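Local structure of acetolactate synthase isozyme 1 large subunit (Escherichia coli, 6LPI) at residues Gly262-Gln274 with Val546-Val560. The protein is the large subunit of an acetohydroxy-acid synthase, a thiamine diphosphate-dependent enzyme that also holds FAD and a magnesium ion. Sequence-based numbering, arbitrary orientation.
Sequences GMHGVRSTNYILQ and VYPMVPPGAANTEMV. With FAD (flavin-adenine dinucleotide), chain I.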
loop_
_atom_site.group_PDB
_atom_site.type_symbol
_atom_site.label_atom_id
_atom_site.label_comp_id
_atom_site.label_asym_id
_atom_site.label_seq_id
_atom_site.Cartn_x
_atom_site.Cartn_y
_atom_site.Cartn_z
ATOM N N GLY B 262 7.443 15.358 -6.386
ATOM C CA GLY B 262 8.316 14.228 -6.633
ATOM C C GLY B 262 8.694 13.919 -8.067
ATOM O O GLY B 262 8.753 14.803 -8.910
ATOM N N MET B 263 8.907 12.630 -8.340
ATOM C CA MET B 263 9.596 12.198 -9.555
ATOM C C MET B 263 8.906 12.725 -10.789
ATOM O O MET B 263 9.558 13.176 -11.735
ATOM C CB MET B 263 9.651 10.669 -9.598
ATOM C CG MET B 263 9.746 10.048 -10.984
ATOM S SD MET B 263 10.694 8.485 -11.027
ATOM C CE MET B 263 9.657 7.332 -10.192
ATOM N N HIS B 264 7.586 12.614 -10.820
ATOM C CA HIS B 264 6.754 13.148 -11.883
ATOM C C HIS B 264 5.775 14.186 -11.349
ATOM O O HIS B 264 4.722 14.419 -11.954
ATOM C CB HIS B 264 6.013 11.999 -12.562
ATOM C CG HIS B 264 6.887 11.115 -13.391
ATOM N ND1 HIS B 264 7.139 9.804 -13.055
ATOM C CD2 HIS B 264 7.514 11.328 -14.572
ATOM C CE1 HIS B 264 7.917 9.255 -13.971
ATOM N NE2 HIS B 264 8.154 10.158 -14.906
ATOM N N GLY B 265 6.086 14.812 -10.220
ATOM C CA GLY B 265 5.181 15.799 -9.689
ATOM C C GLY B 265 5.209 17.066 -10.536
ATOM O O GLY B 265 5.792 17.134 -11.619
ATOM N N VAL B 266 4.574 18.092 -10.015
ATOM C CA VAL B 266 4.467 19.344 -10.746
ATOM C C VAL B 266 5.672 20.219 -10.420
ATOM O O VAL B 266 5.996 20.465 -9.252
ATOM C CB VAL B 266 3.126 20.040 -10.451
ATOM C CG1 VAL B 266 2.839 20.050 -8.956
ATOM C CG2 VAL B 266 3.109 21.443 -11.043
ATOM N N ARG B 267 6.300 20.732 -11.473
ATOM C CA ARG B 267 7.591 21.395 -11.362
ATOM C C ARG B 267 7.543 22.534 -10.354
ATOM O O ARG B 267 8.390 22.607 -9.450
ATOM C CB ARG B 267 7.997 21.883 -12.754
ATOM C CG ARG B 267 9.145 22.843 -12.836
ATOM C CD ARG B 267 9.302 23.306 -14.285
ATOM N NE ARG B 267 9.625 22.212 -15.208
ATOM C CZ ARG B 267 10.835 21.672 -15.344
ATOM N NH1 ARG B 267 11.853 22.123 -14.617
ATOM N NH2 ARG B 267 11.035 20.685 -16.209
ATOM N N SER B 268 6.531 23.404 -10.463
ATOM C CA SER B 268 6.444 24.550 -9.565
ATOM C C SER B 268 6.549 24.121 -8.114
ATOM O O SER B 268 7.320 24.700 -7.354
ATOM C CB SER B 268 5.151 25.325 -9.844
ATOM O OG SER B 268 4.043 24.763 -9.145
ATOM N N THR B 269 5.876 23.049 -7.740
ATOM C CA THR B 269 5.866 22.685 -6.333
ATOM C C THR B 269 7.130 21.940 -5.937
ATOM O O THR B 269 7.548 21.990 -4.767
ATOM C CB THR B 269 4.621 21.861 -6.019
ATOM O OG1 THR B 269 4.845 20.526 -6.457
ATOM C CG2 THR B 269 3.468 22.432 -6.785
ATOM N N ASN B 270 7.746 21.234 -6.873
ATOM C CA ASN B 270 9.066 20.706 -6.580
ATOM C C ASN B 270 10.042 21.836 -6.264
ATOM O O ASN B 270 10.834 21.720 -5.329
ATOM C CB ASN B 270 9.573 19.854 -7.738
ATOM C CG ASN B 270 9.395 18.383 -7.476
ATOM O OD1 ASN B 270 9.032 17.980 -6.374
ATOM N ND2 ASN B 270 9.686 17.568 -8.472
ATOM N N TYR B 271 9.962 22.963 -6.981
ATOM C CA TYR B 271 10.808 24.102 -6.622
ATOM C C TYR B 271 10.329 24.760 -5.334
ATOM O O TYR B 271 11.143 25.228 -4.527
ATOM C CB TYR B 271 10.838 25.144 -7.747
ATOM C CG TYR B 271 11.636 24.738 -8.970
ATOM C CD1 TYR B 271 12.743 23.914 -8.862
ATOM C CD2 TYR B 271 11.239 25.133 -10.249
ATOM C CE1 TYR B 271 13.450 23.508 -9.987
ATOM C CE2 TYR B 271 11.952 24.734 -11.391
ATOM C CZ TYR B 271 13.059 23.922 -11.242
ATOM O OH TYR B 271 13.783 23.510 -12.334
ATOM N N ILE B 272 9.012 24.814 -5.128
ATOM C CA ILE B 272 8.465 25.496 -3.963
ATOM C C ILE B 272 8.926 24.827 -2.681
ATOM O O ILE B 272 9.218 25.506 -1.692
ATOM C CB ILE B 272 6.931 25.552 -4.039
ATOM C CG1 ILE B 272 6.502 26.656 -5.012
ATOM C CG2 ILE B 272 6.333 25.745 -2.625
ATOM C CD1 ILE B 272 5.085 26.506 -5.556
ATOM N N LEU B 273 9.000 23.488 -2.671
ATOM C CA LEU B 273 9.393 22.790 -1.448
ATOM C C LEU B 273 10.799 23.172 -1.001
ATOM O O LEU B 273 11.070 23.259 0.205
ATOM C CB LEU B 273 9.277 21.284 -1.650
ATOM C CG LEU B 273 7.846 20.764 -1.469
ATOM C CD1 LEU B 273 7.561 19.563 -2.331
ATOM C CD2 LEU B 273 7.621 20.384 -0.037
ATOM N N GLN B 274 11.687 23.453 -1.956
ATOM C CA GLN B 274 13.055 23.852 -1.653
ATOM C C GLN B 274 13.132 25.219 -0.987
ATOM O O GLN B 274 14.178 25.563 -0.427
ATOM C CB GLN B 274 13.877 23.824 -2.946
ATOM C CG GLN B 274 14.059 22.428 -3.489
ATOM C CD GLN B 274 15.132 21.681 -2.726
ATOM O OE1 GLN B 274 14.855 20.749 -1.966
ATOM N NE2 GLN B 274 16.375 22.050 -2.976
ATOM N N VAL B 546 5.972 11.521 -20.102
ATOM C CA VAL B 546 5.461 12.027 -18.830
ATOM C C VAL B 546 6.465 13.052 -18.340
ATOM O O VAL B 546 7.597 12.707 -17.993
ATOM C CB VAL B 546 5.239 10.913 -17.798
ATOM C CG1 VAL B 546 4.545 11.473 -16.588
ATOM C CG2 VAL B 546 4.382 9.816 -18.400
ATOM N N TYR B 547 6.069 14.317 -18.364
ATOM C CA TYR B 547 6.921 15.400 -17.910
ATOM C C TYR B 547 6.219 16.198 -16.814
ATOM O O TYR B 547 4.991 16.317 -16.808
ATOM C CB TYR B 547 7.315 16.332 -19.068
ATOM C CG TYR B 547 8.368 15.759 -20.006
ATOM C CD1 TYR B 547 9.483 15.078 -19.515
ATOM C CD2 TYR B 547 8.255 15.916 -21.394
ATOM C CE1 TYR B 547 10.447 14.555 -20.380
ATOM C CE2 TYR B 547 9.223 15.408 -22.263
ATOM C CZ TYR B 547 10.313 14.728 -21.751
ATOM O OH TYR B 547 11.258 14.223 -22.620
ATOM N N PRO B 548 6.973 16.744 -15.860
ATOM C CA PRO B 548 8.426 16.550 -15.793
ATOM C C PRO B 548 8.825 15.209 -15.178
ATOM O O PRO B 548 8.009 14.538 -14.547
ATOM C CB PRO B 548 8.897 17.726 -14.939
ATOM C CG PRO B 548 7.720 18.102 -14.103
ATOM C CD PRO B 548 6.477 17.699 -14.857
ATOM N N MET B 549 10.071 14.810 -15.427
ATOM C CA MET B 549 10.662 13.613 -14.846
ATOM C C MET B 549 11.916 13.973 -14.049
ATOM O O MET B 549 12.722 14.807 -14.476
ATOM C CB MET B 549 11.003 12.599 -15.939
ATOM C CG MET B 549 11.649 11.342 -15.398
ATOM S SD MET B 549 12.265 10.256 -16.688
ATOM C CE MET B 549 11.431 8.712 -16.309
ATOM N N VAL B 550 12.074 13.358 -12.882
ATOM C CA VAL B 550 13.317 13.439 -12.111
ATOM C C VAL B 550 14.135 12.200 -12.413
ATOM O O VAL B 550 13.691 11.075 -12.107
ATOM C CB VAL B 550 13.062 13.572 -10.599
ATOM C CG1 VAL B 550 14.376 13.751 -9.871
ATOM C CG2 VAL B 550 12.132 14.741 -10.298
ATOM N N PRO B 551 15.316 12.328 -13.018
ATOM C CA PRO B 551 16.129 11.164 -13.355
ATOM C C PRO B 551 16.472 10.387 -12.099
ATOM O O PRO B 551 16.709 10.988 -11.040
ATOM C CB PRO B 551 17.387 11.777 -13.985
ATOM C CG PRO B 551 16.947 13.111 -14.455
ATOM C CD PRO B 551 15.931 13.581 -13.471
ATOM N N PRO B 552 16.484 9.058 -12.172
ATOM C CA PRO B 552 16.734 8.259 -10.966
ATOM C C PRO B 552 18.072 8.647 -10.346
ATOM O O PRO B 552 19.071 8.834 -11.048
ATOM C CB PRO B 552 16.729 6.814 -11.481
ATOM C CG PRO B 552 16.026 6.863 -12.813
ATOM C CD PRO B 552 16.317 8.227 -13.380
ATOM N N GLY B 553 18.054 8.876 -9.031
ATOM C CA GLY B 553 19.244 9.271 -8.320
ATOM C C GLY B 553 19.510 10.756 -8.281
ATOM O O GLY B 553 20.551 11.171 -7.754
ATOM N N ALA B 554 18.614 11.569 -8.814
ATOM C CA ALA B 554 18.809 13.009 -8.873
ATOM C C ALA B 554 18.022 13.718 -7.780
ATOM O O ALA B 554 17.150 13.141 -7.127
ATOM C CB ALA B 554 18.392 13.561 -10.239
ATOM N N ALA B 555 18.381 14.982 -7.569
ATOM C CA ALA B 555 17.622 15.893 -6.731
ATOM C C ALA B 555 16.275 16.209 -7.378
ATOM O O ALA B 555 16.090 16.056 -8.587
ATOM C CB ALA B 555 18.404 17.188 -6.519
ATOM N N ASN B 556 15.308 16.632 -6.555
ATOM C CA ASN B 556 14.018 17.000 -7.127
ATOM C C ASN B 556 14.087 18.285 -7.946
ATOM O O ASN B 556 13.132 18.586 -8.671
ATOM C CB ASN B 556 12.953 17.222 -6.046
ATOM C CG ASN B 556 12.216 15.958 -5.660
ATOM O OD1 ASN B 556 12.152 14.994 -6.417
ATOM N ND2 ASN B 556 11.570 15.997 -4.500
ATOM N N THR B 557 15.182 19.053 -7.842
ATOM C CA THR B 557 15.400 20.270 -8.616
ATOM C C THR B 557 16.041 20.010 -9.965
ATOM O O THR B 557 16.368 20.964 -10.676
ATOM C CB THR B 557 16.264 21.258 -7.834
ATOM O OG1 THR B 557 17.324 20.566 -7.170
ATOM C CG2 THR B 557 15.412 21.994 -6.819
ATOM N N GLU B 558 16.214 18.755 -10.346
ATOM C CA GLU B 558 16.895 18.389 -11.579
ATOM C C GLU B 558 15.885 17.623 -12.425
ATOM O O GLU B 558 15.973 16.406 -12.548
ATOM C CB GLU B 558 18.149 17.514 -11.298
ATOM C CG GLU B 558 19.089 17.974 -10.166
ATOM C CD GLU B 558 19.827 19.282 -10.489
ATOM O OE1 GLU B 558 20.530 19.324 -11.528
ATOM O OE2 GLU B 558 19.738 20.269 -9.711
ATOM N N MET B 559 14.963 18.346 -13.050
ATOM C CA MET B 559 13.849 17.733 -13.752
ATOM C C MET B 559 13.942 17.921 -15.260
ATOM O O MET B 559 14.489 18.912 -15.750
ATOM C CB MET B 559 12.537 18.312 -13.257
ATOM C CG MET B 559 12.317 18.119 -11.810
ATOM S SD MET B 559 10.862 19.086 -11.446
ATOM C CE MET B 559 11.540 20.729 -11.651
ATOM N N VAL B 560 13.391 16.957 -15.985
ATOM C CA VAL B 560 13.358 16.997 -17.432
ATOM C C VAL B 560 11.936 17.324 -17.893
ATOM O O VAL B 560 11.728 17.978 -18.913
ATOM C CB VAL B 560 13.849 15.672 -18.020
ATOM C CG1 VAL B 560 13.909 15.744 -19.532
ATOM C CG2 VAL B 560 15.211 15.309 -17.428
HETATM P PA FAD I . 2.654 5.187 2.027
HETATM O O1A FAD I . 1.379 5.333 1.293
HETATM O O2A FAD I . 3.276 3.817 2.060
HETATM O O5B FAD I . 2.250 5.725 3.457
HETATM C C5B FAD I . 2.284 4.875 4.621
HETATM C C4B FAD I . 2.872 5.680 5.747
HETATM O O4B FAD I . 1.817 6.277 6.547
HETATM C C3B FAD I . 3.724 4.877 6.725
HETATM O O3B FAD I . 4.820 5.689 7.147
HETATM C C2B FAD I . 2.707 4.542 7.822
HETATM O O2B FAD I . 3.279 4.206 9.078
HETATM C C1B FAD I . 1.979 5.877 7.894
HETATM N N9A FAD I . 0.674 5.840 8.533
HETATM C C8A FAD I . -0.386 5.028 8.231
HETATM N N7A FAD I . -1.451 5.241 8.971
HETATM C C5A FAD I . -1.063 6.268 9.818
HETATM C C6A FAD I . -1.730 6.953 10.854
HETATM N N6A FAD I . -2.987 6.697 11.226
HETATM N N1A FAD I . -1.047 7.916 11.511
HETATM C C2A FAD I . 0.213 8.173 11.150
HETATM N N3A FAD I . 0.941 7.601 10.190
HETATM C C4A FAD I . 0.245 6.646 9.560
HETATM N N1 FAD I . 5.180 9.016 -5.359
HETATM C C2 FAD I . 5.337 10.362 -5.217
HETATM O O2 FAD I . 5.152 10.910 -4.138
HETATM N N3 FAD I . 5.696 11.136 -6.305
HETATM C C4 FAD I . 5.927 10.677 -7.585
HETATM O O4 FAD I . 6.237 11.465 -8.475
HETATM C C4X FAD I . 5.769 9.237 -7.726
HETATM N N5 FAD I . 5.966 8.701 -8.911
HETATM C C5X FAD I . 5.794 7.327 -9.039
HETATM C C6 FAD I . 5.987 6.735 -10.289
HETATM C C7 FAD I . 5.812 5.362 -10.464
HETATM C C7M FAD I . 6.044 4.749 -11.819
HETATM C C8 FAD I . 5.443 4.563 -9.369
HETATM C C8M FAD I . 5.264 3.072 -9.525
HETATM C C9 FAD I . 5.251 5.152 -8.122
HETATM C C9A FAD I . 5.433 6.519 -7.947
HETATM N N10 FAD I . 5.241 7.141 -6.694
HETATM C C10 FAD I . 5.397 8.493 -6.548
HETATM C "C1'" FAD I . 4.854 6.361 -5.520
HETATM C "C2'" FAD I . 6.037 6.016 -4.628
HETATM O "O2'" FAD I . 6.702 4.852 -5.120
HETATM C "C3'" FAD I . 5.537 5.727 -3.213
HETATM O "O3'" FAD I . 4.567 4.685 -3.253
HETATM C "C4'" FAD I . 4.922 6.928 -2.504
HETATM O "O4'" FAD I . 5.657 8.094 -2.859
HETATM C "C5'" FAD I . 4.921 6.768 -1.003
HETATM O "O5'" FAD I . 3.958 7.673 -0.434
HETATM P P FAD I . 3.687 7.679 1.097
HETATM O O1P FAD I . 4.853 8.376 1.798
HETATM O O2P FAD I . 2.434 8.148 1.316
HETATM O O3P FAD I . 3.752 6.163 1.429
#
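The type I beta turn Gly262-Gly265, a central-domain part of the FAD pocket, meets the C-terminal tail, 546-560. Val550 N donates to Met263 O (2.8 Å) in the carbonyl plane, though the bond is bent at the hydrogen. The other edge of the same peptide faces the flavin: His264 N donates to FAD O4 in a nearly straight bond of 2.9 Å. His264 CG stands anti to its carbonyl carbon (chi1 -71°), which takes the ring to the tail. Pro548 O lies at the ring edge, 3.2 Å from CD2, while Met549 CG approaches NE2 obliquely. Asn270, on helix 267-273, ties the turn to the helix: OD1 accepts from Gly262 N, and ND2 donates to Gly262 O (3.0 Å). The same ND2 makes a weak, nearly straight bond to Met559 SD (3.5 Å). The amide of Asn556 stacks on that of Asn270, their planes 21° apart; Asn556 ND2 is hydrogen-bonded to Ala290 O. Bent at chi3 (-70°), Met559 sets CE over one face of Tyr271, 4.0 Å from the ring centroid, and against CG of Arg267. Thr557 CG2 sits at that ring's edge. The tail thus packs behind a flavin-binding turn and on the following helix in this FAD-containing thiamine diphosphate enzyme.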